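Local coordinates for ABC transporter substrate-binding protein (Rhizobium radiobacter, PDB 6TFX) that binds the opine mannopinic acid in the periplasm and probably delivers it to an ABC transporter for import, at residues 225-230 with 281-286; 247-252 with 458-463. All coordinates share one frame; numbering follows the deposited sequence.

Interactions 1 and 2 lie side by side at the mixed sheet, their centres about 12 Å apart, and both reach the bound opine N72. Along the chain their segments alternate: 225-230, 247-252, 281-286, 458-463. Interaction 2 pairs strands 240-255 and 454-467 of the mixed sheet; interaction 1 joins the start of helix 228-235 to the end of helix 277-284. They touch where Gln226 CG packs 3.7 Å from Asn460 CB and where Asn225 O and Thr463 OG1, 2.7 Å apart, probably share a hydrogen bond. Together the two contacts set sheet and helix-end residues along one ligand, interaction 1 at its terminal hydroxyl, interaction 2 at its middle.

Interaction 1. Residues 225-230 with 281-286; sequences NQDQRW and AKYRGE. With N72 ((2~{R})-2-[[(3~{R},4~{R},5~{S})-3,4,5,6-tetrakis(oxidanyl)-2-oxidanylidene-hexyl]amino]pentanedioic acid), chain C.
Arg229 lays its guanidinium on the ring of Tyr283, centres 4.5 Å apart and planes 25° apart, with Tyr283 CE1 over one face and offset toward the rim; in return, Arg229 NH2 lies over a face of the Tyr283 ring, offset toward its rim. At the guanidinium edge, NH2 gives a nearly straight bond (170°) to the backbone O of Tyr283, 3.0 Å away, and also forms a salt bridge with Asp227 OD1 at 2.8 Å. The setting is a junction of two helix ends. Asp227 is the N-cap of helix 228-235, its OD1 taking both Arg229 N and Arg229 NH2 from opposite faces of the carboxylate, while Gly285 leaves helix 277-284 with positive phi. A second flat group, the Arg284 guanidinium, has Gln226 CB over one face, 3.8 Å from NH1. Near its plane, NH1 donates to OAB of the bound opine at 2.8 Å, so the helix end contributes directly to the ligand pocket; Arg284 NH2 is held by Gly341 O. Gln228 CG sits between its backbone N and carbonyl carbon (chi1 61°), and the chain then runs extended. Its NE2 reaches Tyr283 O at 2.9 Å from the face of that carbonyl opposite to Arg229 NH2, giving the oxygen two grips. Gln228 NE2 also donates to a water, which in turn donates to Lys282 O at 2.7 Å.

Interaction 2. Residues 247-252 with 458-463; sequences PAELNL and TENLGT. With N72 ((2~{R})-2-[[(3~{R},4~{R},5~{S})-3,4,5,6-tetrakis(oxidanyl)-2-oxidanylidene-hexyl]amino]pentanedioic acid), chain C.
Glu249 and Asn460 face each other as an antiparallel hydrogen-bonded pair and send their side chains to the same side of the sheet, where the opine lies. Two backbone bonds define the pair, Glu249 N to Asn460 O and Asn460 N to Glu249 O, both 2.9 Å; Asn251 N to Thr458 O continues the register. The short strand axes run at 148° to each other. Glu249 CG is anti to its carbonyl carbon, beside the backbone N (chi1 -64°), and the chain is extended beyond CG, which carries the carboxylate well out to the ligand. There its oxygens divide the work: OE2 takes the opine N at 2.7 Å and OE1 takes hydroxyl OAD at 3.0 Å. An acidic group gripping this amine is consistent with a positive charge on the nitrogen. Asn460 has an unusual first torsion, 34°, leaving CG between the backbone N and the carbonyl carbon; OD1 accepts from ligand OAM at 3.1 Å. The Asn251 side chain crosses that of Asn460 at about a right angle and comes close to the same OAM. On the other face stand Leu250 and Glu459, a non-hydrogen-bonded pair. Glu459 CG packs 3.8 Å from Ala248 CB, and OE2 is hydrogen-bonded to Ser298 OG. Leu461 CD2 meets Ala248 CB at 4.1 Å, on the far side of that methyl from Glu459 CG, and Leu250 CD1 lies 3.7 Å from Thr458 O. The face of Leu250 and Glu459 packs against Val292 and, through Leu250, against Tyr395 of helix 392-400, while the face of Glu249 and Asn460 turns to the solute, the sheet-lined binding site of a family 5 periplasmic solute-binding protein.

Interaction 1. Residues 225-230 with 281-286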
loop_
_atom_site.group_PDB
_atom_site.type_symbol
_atom_site.label_atom_id
_atom_site.label_comp_id
_atom_site.label_asym_id
_atom_site.label_seq_id
_atom_site.Cartn_x
_atom_site.Cartn_y
_atom_site.Cartn_z
ATOM N N ASN A 225 4.289 8.533 -13.734
ATOM C CA ASN A 225 4.109 9.406 -12.581
ATOM C C ASN A 225 2.686 9.985 -12.635
ATOM O O ASN A 225 1.859 9.530 -13.444
ATOM C CB ASN A 225 5.201 10.477 -12.498
ATOM C CG ASN A 225 5.153 11.502 -13.597
ATOM O OD1 ASN A 225 4.145 11.661 -14.304
ATOM N ND2 ASN A 225 6.241 12.260 -13.734
ATOM N N GLN A 226 2.391 10.950 -11.764
ATOM C CA GLN A 226 1.015 11.495 -11.670
ATOM C C GLN A 226 0.741 12.674 -12.592
ATOM O O GLN A 226 -0.379 13.198 -12.614
ATOM C CB GLN A 226 0.731 11.890 -10.215
ATOM C CG GLN A 226 0.771 10.721 -9.224
ATOM C CD GLN A 226 2.178 10.241 -8.908
ATOM O OE1 GLN A 226 3.113 11.037 -8.726
ATOM N NE2 GLN A 226 2.358 8.927 -8.883
ATOM N N ASP A 227 1.751 13.099 -13.339
ATOM C CA ASP A 227 1.668 14.268 -14.215
ATOM C C ASP A 227 1.026 13.949 -15.566
ATOM O O ASP A 227 1.495 13.066 -16.290
ATOM C CB ASP A 227 3.069 14.860 -14.401
ATOM C CG ASP A 227 3.133 16.254 -15.007
ATOM O OD1 ASP A 227 2.135 16.684 -15.629
ATOM O OD2 ASP A 227 4.189 16.910 -14.868
ATOM N N GLN A 228 -0.038 14.698 -15.918
ATOM C CA GLN A 228 -0.745 14.523 -17.190
ATOM C C GLN A 228 0.160 14.716 -18.414
ATOM O O GLN A 228 -0.085 14.100 -19.453
ATOM C CB GLN A 228 -1.997 15.404 -17.272
ATOM C CG GLN A 228 -1.740 16.908 -17.188
ATOM C CD GLN A 228 -3.047 17.663 -17.200
ATOM O OE1 GLN A 228 -3.894 17.457 -18.070
ATOM N NE2 GLN A 228 -3.253 18.531 -16.221
ATOM N N ARG A 229 1.236 15.508 -18.263
ATOM C CA ARG A 229 2.202 15.786 -19.331
ATOM C C ARG A 229 2.964 14.514 -19.737
ATOM O O ARG A 229 3.178 14.260 -20.933
ATOM C CB ARG A 229 3.155 16.901 -18.888
ATOM C CG ARG A 229 2.464 18.282 -18.905
ATOM C CD ARG A 229 2.886 19.182 -17.748
ATOM N NE ARG A 229 1.908 20.251 -17.501
ATOM C CZ ARG A 229 0.957 20.211 -16.568
ATOM N NH1 ARG A 229 0.117 21.228 -16.424
ATOM N NH2 ARG A 229 0.842 19.154 -15.769
ATOM N N TRP A 230 3.321 13.688 -18.741
ATOM C CA TRP A 230 3.982 12.406 -18.973
ATOM C C TRP A 230 2.952 11.493 -19.673
ATOM O O TRP A 230 3.252 10.856 -20.692
ATOM C CB TRP A 230 4.447 11.805 -17.625
ATOM C CG TRP A 230 4.970 10.411 -17.775
ATOM C CD1 TRP A 230 6.257 10.044 -18.053
ATOM C CD2 TRP A 230 4.204 9.198 -17.723
ATOM N NE1 TRP A 230 6.337 8.678 -18.200
ATOM C CE2 TRP A 230 5.087 8.134 -18.014
ATOM C CE3 TRP A 230 2.848 8.906 -17.479
ATOM C CZ2 TRP A 230 4.660 6.800 -18.063
ATOM C CZ3 TRP A 230 2.427 7.586 -17.522
ATOM C CH2 TRP A 230 3.325 6.552 -17.822
ATOM N N ALA A 281 -4.877 18.593 -8.036
ATOM C CA ALA A 281 -5.578 17.638 -8.923
ATOM C C ALA A 281 -5.737 18.220 -10.332
ATOM O O ALA A 281 -5.512 17.509 -11.309
ATOM C CB ALA A 281 -6.944 17.287 -8.329
ATOM N N LYS A 282 -6.091 19.518 -10.444
ATOM C CA LYS A 282 -6.248 20.180 -11.760
ATOM C C LYS A 282 -4.915 20.218 -12.497
ATOM O O LYS A 282 -4.862 19.912 -13.682
ATOM C CB LYS A 282 -6.776 21.615 -11.591
ATOM C CG LYS A 282 -8.272 21.741 -11.873
ATOM C CD LYS A 282 -8.701 23.190 -12.123
ATOM C CE LYS A 282 -9.093 23.946 -10.871
ATOM N NZ LYS A 282 -10.442 23.557 -10.373
ATOM N N TYR A 283 -3.826 20.542 -11.777
ATOM C CA TYR A 283 -2.479 20.616 -12.355
ATOM C C TYR A 283 -1.995 19.243 -12.819
ATOM O O TYR A 283 -1.520 19.100 -13.958
ATOM C CB TYR A 283 -1.493 21.209 -11.332
ATOM C CG TYR A 283 -0.047 21.111 -11.765
ATOM C CD1 TYR A 283 0.457 21.930 -12.773
ATOM C CD2 TYR A 283 0.821 20.202 -11.167
ATOM C CE1 TYR A 283 1.771 21.801 -13.217
ATOM C CE2 TYR A 283 2.141 20.071 -11.597
ATOM C CZ TYR A 283 2.619 20.893 -12.605
ATOM O OH TYR A 283 3.930 20.806 -13.015
ATOM N N ARG A 284 -2.080 18.236 -11.921
ATOM C CA ARG A 284 -1.603 16.880 -12.244
ATOM C C ARG A 284 -2.470 16.168 -13.270
ATOM O O ARG A 284 -1.939 15.398 -14.063
ATOM C CB ARG A 284 -1.455 16.029 -10.985
ATOM C CG ARG A 284 -0.274 16.477 -10.135
ATOM C CD ARG A 284 -0.113 15.602 -8.898
ATOM N NE ARG A 284 1.297 15.532 -8.528
ATOM C CZ ARG A 284 1.807 14.671 -7.645
ATOM N NH1 ARG A 284 1.013 13.827 -6.990
ATOM N NH2 ARG A 284 3.117 14.649 -7.413
ATOM N N GLY A 285 -3.775 16.436 -13.255
ATOM C CA GLY A 285 -4.722 15.871 -14.222
ATOM C C GLY A 285 -5.789 15.031 -13.556
ATOM O O GLY A 285 -5.478 14.142 -12.743
ATOM N N GLU A 286 -7.057 15.283 -13.931
ATOM C CA GLU A 286 -8.228 14.646 -13.320
ATOM C C GLU A 286 -8.475 13.184 -13.702
ATOM O O GLU A 286 -9.273 12.530 -13.026
ATOM C CB GLU A 286 -9.499 15.481 -13.572
ATOM C CG GLU A 286 -9.836 16.403 -12.413
ATOM C CD GLU A 286 -9.505 17.876 -12.567
ATOM O OE1 GLU A 286 -8.731 18.240 -13.484
ATOM O OE2 GLU A 286 -10.026 18.673 -11.754
HETATM O OAB N72 C . 2.375 11.593 -5.954
HETATM C CAF N72 C . 2.061 10.777 -4.809
HETATM C CAG N72 C . 2.958 9.517 -4.567
HETATM O OAC N72 C . 3.720 9.161 -5.675
HETATM C CAH N72 C . 2.195 8.434 -3.801
HETATM O OAM N72 C . 0.825 8.463 -3.670
HETATM C CAI N72 C . 2.180 6.920 -3.882
HETATM O OAD N72 C . 2.431 6.488 -5.201
HETATM C CAJ N72 C . 2.964 6.281 -2.761
HETATM O OAE N72 C . 3.117 6.933 -1.697
HETATM C CAK N72 C . 3.610 4.880 -2.958
HETATM N N N72 C . 2.953 3.884 -2.145
HETATM C CA N72 C . 3.617 3.218 -1.089
HETATM C C N72 C . 4.936 3.759 -0.612
HETATM O O N72 C . 5.261 4.601 0.317
HETATM C CB N72 C . 2.609 2.850 0.004
HETATM C CG N72 C . 3.098 2.623 1.435
HETATM C CD N72 C . 2.222 1.650 2.228
HETATM O OE1 N72 C . 1.584 0.707 1.659
HETATM O OE2 N72 C . 2.154 1.789 3.470
HETATM O OXT N72 C . 5.748 3.131 -1.317
HETATM O O HOH W 1 -6.167 19.550 -16.019
#

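Interaction 2. Residues 247-252 with 458-463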
loop_
_atom_site.group_PDB
_atom_site.type_symbol
_atom_site.label_atom_id
_atom_site.label_comp_id
_atom_site.label_asym_id
_atom_site.label_seq_id
_atom_site.Cartn_x
_atom_site.Cartn_y
_atom_site.Cartn_z
ATOM N N PRO A 247 -6.086 0.393 -6.555
ATOM C CA PRO A 247 -6.834 1.495 -5.946
ATOM C C PRO A 247 -6.031 2.801 -5.997
ATOM O O PRO A 247 -4.791 2.811 -6.099
ATOM C CB PRO A 247 -7.014 1.026 -4.494
ATOM C CG PRO A 247 -5.848 0.152 -4.211
ATOM C CD PRO A 247 -5.439 -0.466 -5.542
ATOM N N ALA A 248 -6.744 3.904 -5.904
ATOM C CA ALA A 248 -6.092 5.201 -5.808
ATOM C C ALA A 248 -5.473 5.320 -4.415
ATOM O O ALA A 248 -6.091 4.947 -3.405
ATOM C CB ALA A 248 -7.106 6.297 -6.027
ATOM N N GLU A 249 -4.225 5.808 -4.359
ATOM C CA GLU A 249 -3.557 5.967 -3.065
ATOM C C GLU A 249 -3.769 7.401 -2.587
ATOM O O GLU A 249 -3.510 8.339 -3.349
ATOM C CB GLU A 249 -2.048 5.702 -3.233
ATOM C CG GLU A 249 -1.758 4.269 -3.636
ATOM C CD GLU A 249 -0.266 4.042 -3.755
ATOM O OE1 GLU A 249 0.312 4.410 -4.803
ATOM O OE2 GLU A 249 0.331 3.515 -2.792
ATOM N N LEU A 250 -4.276 7.574 -1.360
ATOM C CA LEU A 250 -4.519 8.924 -0.837
ATOM C C LEU A 250 -3.285 9.453 -0.151
ATOM O O LEU A 250 -2.739 8.780 0.741
ATOM C CB LEU A 250 -5.676 8.907 0.186
ATOM C CG LEU A 250 -5.991 10.197 0.963
ATOM C CD1 LEU A 250 -6.344 11.357 0.046
ATOM C CD2 LEU A 250 -7.098 9.959 1.959
ATOM N N ASN A 251 -2.907 10.700 -0.509
ATOM C CA ASN A 251 -1.779 11.399 0.088
ATOM C C ASN A 251 -2.316 12.345 1.143
ATOM O O ASN A 251 -3.271 13.081 0.864
ATOM C CB ASN A 251 -1.062 12.229 -0.985
ATOM C CG ASN A 251 -0.698 11.386 -2.181
ATOM O OD1 ASN A 251 -1.257 11.550 -3.292
ATOM N ND2 ASN A 251 0.193 10.441 -1.965
ATOM N N LEU A 252 -1.730 12.322 2.335
ATOM C CA LEU A 252 -2.144 13.246 3.392
ATOM C C LEU A 252 -0.909 13.819 4.036
ATOM O O LEU A 252 0.132 13.141 4.048
ATOM C CB LEU A 252 -2.891 12.516 4.509
ATOM C CG LEU A 252 -4.256 11.931 4.139
ATOM C CD1 LEU A 252 -4.224 10.398 4.217
ATOM C CD2 LEU A 252 -5.320 12.471 5.073
ATOM N N THR A 458 -4.498 14.871 -2.573
ATOM C CA THR A 458 -5.141 14.154 -3.668
ATOM C C THR A 458 -4.947 12.649 -3.457
ATOM O O THR A 458 -4.052 12.236 -2.705
ATOM C CB THR A 458 -4.429 14.530 -4.981
ATOM O OG1 THR A 458 -3.007 14.380 -4.784
ATOM C CG2 THR A 458 -4.775 15.939 -5.444
ATOM N N GLU A 459 -5.738 11.829 -4.184
ATOM C CA GLU A 459 -5.501 10.396 -4.277
ATOM C C GLU A 459 -5.132 10.189 -5.750
ATOM O O GLU A 459 -5.651 10.921 -6.618
ATOM C CB GLU A 459 -6.704 9.530 -3.844
ATOM C CG GLU A 459 -7.956 9.705 -4.680
ATOM C CD GLU A 459 -9.185 9.001 -4.136
ATOM O OE1 GLU A 459 -9.099 8.383 -3.051
ATOM O OE2 GLU A 459 -10.253 9.112 -4.779
ATOM N N ASN A 460 -4.213 9.257 -6.035
ATOM C CA ASN A 460 -3.827 9.029 -7.427
ATOM C C ASN A 460 -3.857 7.530 -7.784
ATOM O O ASN A 460 -3.377 6.681 -7.023
ATOM C CB ASN A 460 -2.398 9.550 -7.702
ATOM C CG ASN A 460 -1.450 9.422 -6.523
ATOM O OD1 ASN A 460 -1.042 8.313 -6.096
ATOM N ND2 ASN A 460 -1.144 10.545 -5.946
ATOM N N LEU A 461 -4.360 7.228 -8.978
ATOM C CA LEU A 461 -4.298 5.863 -9.469
ATOM C C LEU A 461 -2.821 5.580 -9.809
ATOM O O LEU A 461 -2.058 6.534 -10.043
ATOM C CB LEU A 461 -5.119 5.756 -10.774
ATOM C CG LEU A 461 -6.608 5.966 -10.597
ATOM C CD1 LEU A 461 -7.295 6.064 -11.951
ATOM C CD2 LEU A 461 -7.214 4.817 -9.798
ATOM N N GLY A 462 -2.438 4.305 -9.853
ATOM C CA GLY A 462 -1.084 3.943 -10.265
ATOM C C GLY A 462 -0.996 4.151 -11.769
ATOM O O GLY A 462 -1.977 3.932 -12.471
ATOM N N THR A 463 0.138 4.618 -12.279
ATOM C CA THR A 463 0.277 4.877 -13.721
ATOM C C THR A 463 1.478 4.102 -14.229
ATOM O O THR A 463 2.571 4.242 -13.690
ATOM C CB THR A 463 0.461 6.378 -14.012
ATOM O OG1 THR A 463 1.518 6.872 -13.195
ATOM C CG2 THR A 463 -0.799 7.185 -13.771
HETATM O OAB N72 C . 2.375 11.593 -5.954
HETATM C CAF N72 C . 2.061 10.777 -4.809
HETATM C CAG N72 C . 2.958 9.517 -4.567
HETATM O OAC N72 C . 3.720 9.161 -5.675
HETATM C CAH N72 C . 2.195 8.434 -3.801
HETATM O OAM N72 C . 0.825 8.463 -3.670
HETATM C CAI N72 C . 2.180 6.920 -3.882
HETATM O OAD N72 C . 2.431 6.488 -5.201
HETATM C CAJ N72 C . 2.964 6.281 -2.761
HETATM O OAE N72 C . 3.117 6.933 -1.697
HETATM C CAK N72 C . 3.610 4.880 -2.958
HETATM N N N72 C . 2.953 3.884 -2.145
HETATM C CA N72 C . 3.617 3.218 -1.089
HETATM C C N72 C . 4.936 3.759 -0.612
HETATM O O N72 C . 5.261 4.601 0.317
HETATM C CB N72 C . 2.609 2.850 0.004
HETATM C CG N72 C . 3.098 2.623 1.435
HETATM C CD N72 C . 2.222 1.650 2.228
HETATM O OE1 N72 C . 1.584 0.707 1.659
HETATM O OE2 N72 C . 2.154 1.789 3.470
HETATM O OXT N72 C . 5.748 3.131 -1.317
HETATM O O HOH W 2 -0.853 5.331 -7.014
#